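Local coordinates for YjbQ family protein (Sulfolobus solfataricus, PDB 1VPH) that is of unknown function but belongs to the YjbQ (UPF0047) family and binds a potassium ion close to the subunit interface, at the interface of chains A and B. Residues are numbered along the deposited sequence; one frame, centred on the assembly and turned at random. Chains: chain A/B, hypothetical protein SSO2532.

Contacts 1 and 2, about 21 Å apart between the centres of their C-alpha atoms, belong to one interface in a deposited assembly of three chains and share no residue. In contact 1 strands 14-24, 49-55 and 139-148 of chain A receive strands 49-55 and 110-116 of chain B, strand 49-55 serving both sides in unlike roles; in contact 2 the 3-10 helix 90-93 and helix 98-107 of chain A meet strand 60-65 and helix 69-83 of chain B, with loop residues of both. Contact 1 is apolar; contact 2 adds hydrogen bonds to apolar packing. The other elements differ between chains, as expected if three copies form a ring.

Contact 1: the interface of chains A and B. Residues chain A 17, 52, 54, 143, 145; chain B 50, 112-115.
B:Pro114 lies across the ring of A:Phe54 at about a right angle, its CD methylene over the centre of one face at 3.6 Å from the ring centroid, a CH-pi contact. CG of A:Phe54 is anti to the backbone N (chi1 176°), and the aromatic ring reaches out from strand 49-55 to present that face to the proline. The far end of the same ring meets a second partner: CE1 and CZ touch the CD2-CE2 side of the B:Phe113 ring, CE1 to CD2 at 3.6 Å. The phenylalanine is thus engaged by two successive residues of strand 110-116.

Beside it, A:Leu52 uses its two methyls separately. CD2 packs against CG of B:Pro114 at 3.9 Å and also meets the CG2 methyl of B:Ile50, while CD1 reaches CG1 of B:Val112 at 4.0 Å. The proline ring thus fits into the corner formed by the leucine methyl and the phenylalanine face.

Farther out, A:Glu145 runs out extended (chi2 -175°) and crosses B:Pro114 and B:Ile50 at a slant. Carboxylate OE1 touches CB of B:Pro114 at 3.6 Å, and OE2 lies 3.7 Å from CG2 of B:Ile50; both are van der Waals contacts of a polar tip with carbon. At the margin, CZ of A:Phe17 points at the backbone carbonyl O of B:Val115, 3.2 Å away.

Nitrogen and oxygen atoms do not pair across this patch, so shape and apolar burial carry it. It is a sheet-face packing site, with B:Pro114 as its central plug, and probably helps hold adjacent subunits together in the trimeric assembly.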
ATOM      1  N   PHE A  17       3.434  17.030  11.621  1.00 19.16           N
ATOM      2  CA  PHE A  17       3.417  15.695  12.227  1.00 17.56           C
ATOM      3  C   PHE A  17       2.629  15.709  13.511  1.00 17.88           C
ATOM      4  O   PHE A  17       2.721  16.642  14.294  1.00 16.64           O
ATOM      5  CB  PHE A  17       4.817  15.245  12.643  1.00 20.41           C
ATOM      6  CG  PHE A  17       5.709  14.924  11.490  1.00 21.88           C
ATOM      7  CD1 PHE A  17       5.705  13.661  10.927  1.00 25.93           C
ATOM      8  CD2 PHE A  17       6.544  15.897  10.966  1.00 22.74           C
ATOM      9  CE1 PHE A  17       6.566  13.371   9.826  1.00 25.20           C
ATOM     10  CE2 PHE A  17       7.398  15.624   9.900  1.00 28.38           C
ATOM     11  CZ  PHE A  17       7.397  14.362   9.326  1.00 24.06           C
ATOM     12  N   LEU A  52      -0.375  10.910   5.444  1.00 17.19           N
ATOM     13  CA  LEU A  52       0.253   9.613   5.639  1.00 19.13           C
ATOM     14  C   LEU A  52       0.010   9.139   7.066  1.00 18.32           C
ATOM     15  O   LEU A  52       0.284   9.855   7.992  1.00 19.20           O
ATOM     16  CB  LEU A  52       1.765   9.781   5.378  1.00 18.29           C
ATOM     17  CG  LEU A  52       2.703   8.634   5.771  1.00 16.75           C
ATOM     18  CD1 LEU A  52       2.495   7.343   4.911  1.00 20.43           C
ATOM     19  CD2 LEU A  52       4.135   9.116   5.674  1.00 24.17           C
ATOM     20  N   PHE A  54       1.015   6.019   9.521  1.00 18.52           N
ATOM     21  CA  PHE A  54       2.108   5.074   9.492  1.00 17.58           C
ATOM     22  C   PHE A  54       2.395   4.501  10.876  1.00 16.68           C
ATOM     23  O   PHE A  54       2.497   5.243  11.866  1.00 17.94           O
ATOM     24  CB  PHE A  54       3.375   5.798   9.037  1.00 16.57           C
ATOM     25  CG  PHE A  54       4.612   4.922   9.071  1.00 15.45           C
ATOM     26  CD1 PHE A  54       4.982   4.175   7.951  1.00 17.44           C
ATOM     27  CD2 PHE A  54       5.421   4.880  10.188  1.00 17.94           C
ATOM     28  CE1 PHE A  54       6.121   3.374   7.992  1.00 21.23           C
ATOM     29  CE2 PHE A  54       6.542   4.088  10.221  1.00 20.60           C
ATOM     30  CZ  PHE A  54       6.876   3.322   9.133  1.00 18.83           C
ATOM     31  N   THR A 143       2.304   7.390  13.572  1.00 17.50           N
ATOM     32  CA  THR A 143       2.703   8.687  13.092  1.00 17.13           C
ATOM     33  C   THR A 143       1.723   9.134  12.034  1.00 17.97           C
ATOM     34  O   THR A 143       1.376   8.356  11.121  1.00 20.01           O
ATOM     35  CB  THR A 143       4.166   8.627  12.547  1.00 16.50           C
ATOM     36  OG1 THR A 143       5.049   8.277  13.614  1.00 20.03           O
ATOM     37  CG2 THR A 143       4.574  10.003  11.995  1.00 22.86           C
ATOM     38  N   GLU A 145       1.328  12.179   9.284  1.00 18.23           N
ATOM     39  CA  GLU A 145       1.991  13.285   8.620  1.00 18.09           C
ATOM     40  C   GLU A 145       1.107  13.865   7.547  1.00 18.00           C
ATOM     41  O   GLU A 145       0.664  13.145   6.651  1.00 18.49           O
ATOM     42  CB  GLU A 145       3.263  12.795   7.999  1.00 17.24           C
ATOM     43  CG  GLU A 145       4.078  13.891   7.384  1.00 19.99           C
ATOM     44  CD  GLU A 145       5.315  13.402   6.638  1.00 23.72           C
ATOM     45  OE1 GLU A 145       5.699  12.251   6.828  1.00 24.90           O
ATOM     46  OE2 GLU A 145       5.814  14.170   5.798  1.00 23.45           O
TER
ATOM     47  N   ILE B  50       8.584  12.791   3.080  1.00 18.35           N
ATOM     48  CA  ILE B  50       8.264  11.402   2.887  1.00 18.53           C
ATOM     49  C   ILE B  50       9.357  10.751   2.065  1.00 18.81           C
ATOM     50  O   ILE B  50      10.041  11.417   1.296  1.00 18.43           O
ATOM     51  CB  ILE B  50       6.921  11.181   2.212  1.00 20.11           C
ATOM     52  CG1 ILE B  50       6.818  11.940   0.879  1.00 20.35           C
ATOM     53  CG2 ILE B  50       5.778  11.629   3.177  1.00 21.95           C
ATOM     54  CD1 ILE B  50       5.670  11.533   0.015  1.00 31.93           C
ATOM     55  N   VAL B 112       5.702   3.807   1.575  1.00 18.05           N
ATOM     56  CA  VAL B 112       5.943   5.236   1.832  1.00 17.89           C
ATOM     57  C   VAL B 112       6.243   5.315   3.343  1.00 19.91           C
ATOM     58  O   VAL B 112       5.477   4.779   4.138  1.00 21.63           O
ATOM     59  CB  VAL B 112       4.756   6.166   1.410  1.00 18.46           C
ATOM     60  CG1 VAL B 112       4.996   7.641   1.766  1.00 20.21           C
ATOM     61  CG2 VAL B 112       4.452   6.043  -0.080  1.00 20.32           C
ATOM     62  N   PHE B 113       7.393   5.920   3.689  1.00 18.34           N
ATOM     63  CA  PHE B 113       7.824   6.123   5.051  1.00 16.33           C
ATOM     64  C   PHE B 113       7.873   7.605   5.378  1.00 18.12           C
ATOM     65  O   PHE B 113       8.163   8.413   4.505  1.00 19.50           O
ATOM     66  CB  PHE B 113       9.218   5.561   5.213  1.00 15.50           C
ATOM     67  CG  PHE B 113       9.243   4.078   5.323  1.00 17.74           C
ATOM     68  CD1 PHE B 113       9.119   3.295   4.212  1.00 18.90           C
ATOM     69  CD2 PHE B 113       9.437   3.490   6.548  1.00 21.18           C
ATOM     70  CE1 PHE B 113       9.102   1.934   4.346  1.00 24.34           C
ATOM     71  CE2 PHE B 113       9.412   2.123   6.685  1.00 21.79           C
ATOM     72  CZ  PHE B 113       9.278   1.356   5.582  1.00 22.57           C
ATOM     73  N   PRO B 114       7.645   7.967   6.650  1.00 17.67           N
ATOM     74  CA  PRO B 114       7.896   9.345   7.010  1.00 18.03           C
ATOM     75  C   PRO B 114       9.378   9.598   7.131  1.00 16.71           C
ATOM     76  O   PRO B 114      10.127   8.682   7.460  1.00 19.51           O
ATOM     77  CB  PRO B 114       7.270   9.462   8.400  1.00 20.06           C
ATOM     78  CG  PRO B 114       6.503   8.167   8.632  1.00 17.08           C
ATOM     79  CD  PRO B 114       7.234   7.184   7.805  1.00 18.90           C
ATOM     80  N   VAL B 115       9.781  10.841   6.891  1.00 17.40           N
ATOM     81  CA  VAL B 115      11.110  11.322   7.219  1.00 17.95           C
ATOM     82  C   VAL B 115      10.874  12.480   8.180  1.00 18.51           C
ATOM     83  O   VAL B 115      10.049  13.390   7.892  1.00 16.74           O
ATOM     84  CB  VAL B 115      11.871  11.852   5.990  1.00 15.49           C
ATOM     85  CG1 VAL B 115      13.242  12.448   6.397  1.00 16.11           C
ATOM     86  CG2 VAL B 115      12.067  10.733   5.019  1.00 18.73           C
TER

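Contact 2: the interface of chains A and B. Residues chain A 58, 91, 98, 101, 105; chain B 65-66, 68, 71, 75.
CG of A:His91 is anti to the backbone N (chi1 179°), whereas CG of A:His101 is anti to the carbonyl carbon (chi1 -68°); these torsions bring both imidazole rings to chain B, and their turn about chi2 puts ND1 toward it. A:His91 ND1 donates to carboxylate OE1 of B:Glu68 at 2.7 Å. The acceptor lies in the imidazole plane, yet the donor stands above the carboxylate plane. The backbone N of B:Leu71, at the start of helix 69-83, reaches the same OE1 from the opposite face, and this bond helps position the carboxylate.

A:His101 ND1 gives a 2.7 Å hydrogen bond to the amide OD1 of B:Asn65. The donor lies in the carbonyl plane, and the ring and amide planes stand 79° apart. OD1 also accepts from the backbone N of B:Glu66, while ND2 donates to the carbonyl O of A:Ser58 at 2.9 Å, nearly straight and on a lone pair. Bonds at both ends fix the amide's rotation. An alanine in place of B:Asn65 would probably leave A:His101 ND1 and the carbonyl O of A:Ser58 without these partners and the imidazole freer to turn.

The CD2 methyl of B:Leu71 lies over the A:His101 ring face, 3.6 Å from CG, while its CD1 touches the histidine CB. Hydroxyl OG1 of A:Thr105 bonds back to the carbonyl O of A:His101 at 2.7 Å, and CD1 of B:Ile75 approaches that hydroxyl tip to tip. B:Glu66 OE1 lies by CE1 of A:His101, 3.3 Å away, with the carboxylate and ring planes steeply inclined.

A:His91 and A:His101 both belong to the potassium site. This mixed polar and apolar interface therefore holds two of its ligand residues by their ND1 sides, and probably couples the shape of the metal site to assembly.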
ATOM      1  N   SER A  58       6.283  -3.903  13.425  1.00 18.53           N
ATOM      2  CA  SER A  58       6.235  -4.966  12.428  1.00 19.08           C
ATOM      3  C   SER A  58       5.164  -6.007  12.680  1.00 18.65           C
ATOM      4  O   SER A  58       5.057  -6.952  11.900  1.00 17.78           O
ATOM      5  CB  SER A  58       7.593  -5.647  12.330  1.00 19.08           C
ATOM      6  OG  SER A  58       7.959  -6.310  13.528  1.00 27.20           O
ATOM      7  N   HIS A  91       9.894 -18.551  12.326  1.00 20.53           N
ATOM      8  CA  HIS A  91      10.095 -17.434  13.241  1.00 18.47           C
ATOM      9  C   HIS A  91       9.607 -17.787  14.670  1.00 19.24           C
ATOM     10  O   HIS A  91      10.081 -17.221  15.646  1.00 19.58           O
ATOM     11  CB  HIS A  91       9.421 -16.155  12.722  1.00 21.71           C
ATOM     12  CG  HIS A  91       9.567 -14.984  13.640  1.00 21.06           C
ATOM     13  ND1 HIS A  91      10.748 -14.296  13.778  1.00 20.52           N
ATOM     14  CD2 HIS A  91       8.670 -14.366  14.441  1.00 20.74           C
ATOM     15  CE1 HIS A  91      10.587 -13.325  14.658  1.00 23.59           C
ATOM     16  NE2 HIS A  91       9.327 -13.329  15.068  1.00 17.87           N
ATOM     17  N   ALA A  98       4.956 -15.133  14.580  1.00 19.31           N
ATOM     18  CA  ALA A  98       5.160 -15.145  13.119  1.00 20.32           C
ATOM     19  C   ALA A  98       3.892 -14.662  12.379  1.00 20.12           C
ATOM     20  O   ALA A  98       3.967 -13.860  11.434  1.00 19.62           O
ATOM     21  CB  ALA A  98       5.508 -16.524  12.641  1.00 21.12           C
ATOM     22  N   HIS A 101       3.607 -10.875  12.085  1.00 19.12           N
ATOM     23  CA  HIS A 101       4.503 -10.360  11.089  1.00 18.82           C
ATOM     24  C   HIS A 101       3.973 -10.577   9.683  1.00 19.83           C
ATOM     25  O   HIS A 101       4.078  -9.697   8.837  1.00 18.03           O
ATOM     26  CB  HIS A 101       5.866 -11.029  11.214  1.00 16.28           C
ATOM     27  CG  HIS A 101       6.608 -10.668  12.442  1.00 18.42           C
ATOM     28  ND1 HIS A 101       7.357  -9.506  12.554  1.00 15.97           N
ATOM     29  CD2 HIS A 101       6.779 -11.344  13.596  1.00 19.19           C
ATOM     30  CE1 HIS A 101       7.939  -9.493  13.739  1.00 17.56           C
ATOM     31  NE2 HIS A 101       7.575 -10.572  14.396  1.00 19.64           N
ATOM     32  N   THR A 105       3.070  -7.643   7.149  1.00 20.83           N
ATOM     33  CA  THR A 105       3.777  -7.619   5.847  1.00 23.05           C
ATOM     34  C   THR A 105       2.787  -7.445   4.688  1.00 22.69           C
ATOM     35  O   THR A 105       2.993  -6.584   3.780  1.00 24.07           O
ATOM     36  CB  THR A 105       4.671  -8.866   5.679  1.00 23.67           C
ATOM     37  OG1 THR A 105       5.645  -8.894   6.740  1.00 22.54           O
ATOM     38  CG2 THR A 105       5.428  -8.839   4.390  1.00 24.16           C
TER
ATOM     39  N   ASN B  65       9.424  -5.460   7.041  1.00 19.75           N
ATOM     40  CA  ASN B  65       9.240  -6.248   8.260  1.00 18.58           C
ATOM     41  C   ASN B  65      10.597  -6.615   8.815  1.00 18.55           C
ATOM     42  O   ASN B  65      11.611  -6.042   8.396  1.00 19.59           O
ATOM     43  CB  ASN B  65       8.321  -7.461   8.050  1.00 19.95           C
ATOM     44  CG  ASN B  65       7.442  -7.695   9.233  1.00 16.34           C
ATOM     45  OD1 ASN B  65       7.821  -8.373  10.161  1.00 22.58           O
ATOM     46  ND2 ASN B  65       6.295  -7.019   9.267  1.00 18.77           N
ATOM     47  N   GLU B  66      10.609  -7.552   9.754  1.00 19.33           N
ATOM     48  CA  GLU B  66      11.800  -7.835  10.552  1.00 18.46           C
ATOM     49  C   GLU B  66      12.816  -8.654   9.799  1.00 19.65           C
ATOM     50  O   GLU B  66      12.467  -9.675   9.210  1.00 18.95           O
ATOM     51  CB  GLU B  66      11.418  -8.592  11.818  1.00 21.47           C
ATOM     52  CG  GLU B  66      12.594  -8.908  12.669  1.00 18.18           C
ATOM     53  CD  GLU B  66      12.267  -9.559  13.993  1.00 30.02           C
ATOM     54  OE1 GLU B  66      11.130  -9.511  14.440  1.00 29.02           O
ATOM     55  OE2 GLU B  66      13.218 -10.046  14.622  1.00 24.00           O
ATOM     56  N   GLU B  68      14.794 -11.248  10.179  1.00 19.01           N
ATOM     57  CA  GLU B  68      15.105 -12.448  10.925  1.00 20.59           C
ATOM     58  C   GLU B  68      14.976 -13.591   9.919  1.00 20.96           C
ATOM     59  O   GLU B  68      13.970 -13.737   9.230  1.00 17.95           O
ATOM     60  CB  GLU B  68      14.188 -12.642  12.144  1.00 20.33           C
ATOM     61  CG  GLU B  68      14.578 -13.786  13.059  1.00 25.77           C
ATOM     62  CD  GLU B  68      14.027 -15.124  12.610  1.00 26.51           C
ATOM     63  OE1 GLU B  68      12.819 -15.240  12.300  1.00 24.75           O
ATOM     64  OE2 GLU B  68      14.831 -16.078  12.569  1.00 24.72           O
ATOM     65  N   LEU B  71      11.789 -15.737   9.786  1.00 19.15           N
ATOM     66  CA  LEU B  71      10.627 -14.967   9.328  1.00 18.65           C
ATOM     67  C   LEU B  71      10.691 -14.706   7.822  1.00 19.03           C
ATOM     68  O   LEU B  71       9.678 -14.760   7.124  1.00 18.13           O
ATOM     69  CB  LEU B  71      10.598 -13.607  10.034  1.00 17.63           C
ATOM     70  CG  LEU B  71       9.376 -12.791   9.588  1.00 21.94           C
ATOM     71  CD1 LEU B  71       8.088 -13.540   9.790  1.00 21.25           C
ATOM     72  CD2 LEU B  71       9.396 -11.496  10.339  1.00 20.17           C
ATOM     73  N   ILE B  75       7.783 -15.612   5.271  1.00 17.31           N
ATOM     74  CA  ILE B  75       7.179 -14.672   4.315  1.00 17.92           C
ATOM     75  C   ILE B  75       7.121 -15.233   2.915  1.00 18.83           C
ATOM     76  O   ILE B  75       6.065 -15.207   2.245  1.00 17.44           O
ATOM     77  CB  ILE B  75       7.862 -13.270   4.352  1.00 19.72           C
ATOM     78  CG1 ILE B  75       7.595 -12.630   5.709  1.00 18.85           C
ATOM     79  CG2 ILE B  75       7.405 -12.323   3.213  1.00 19.88           C
ATOM     80  CD1 ILE B  75       8.483 -11.441   5.977  1.00 23.57           C
TER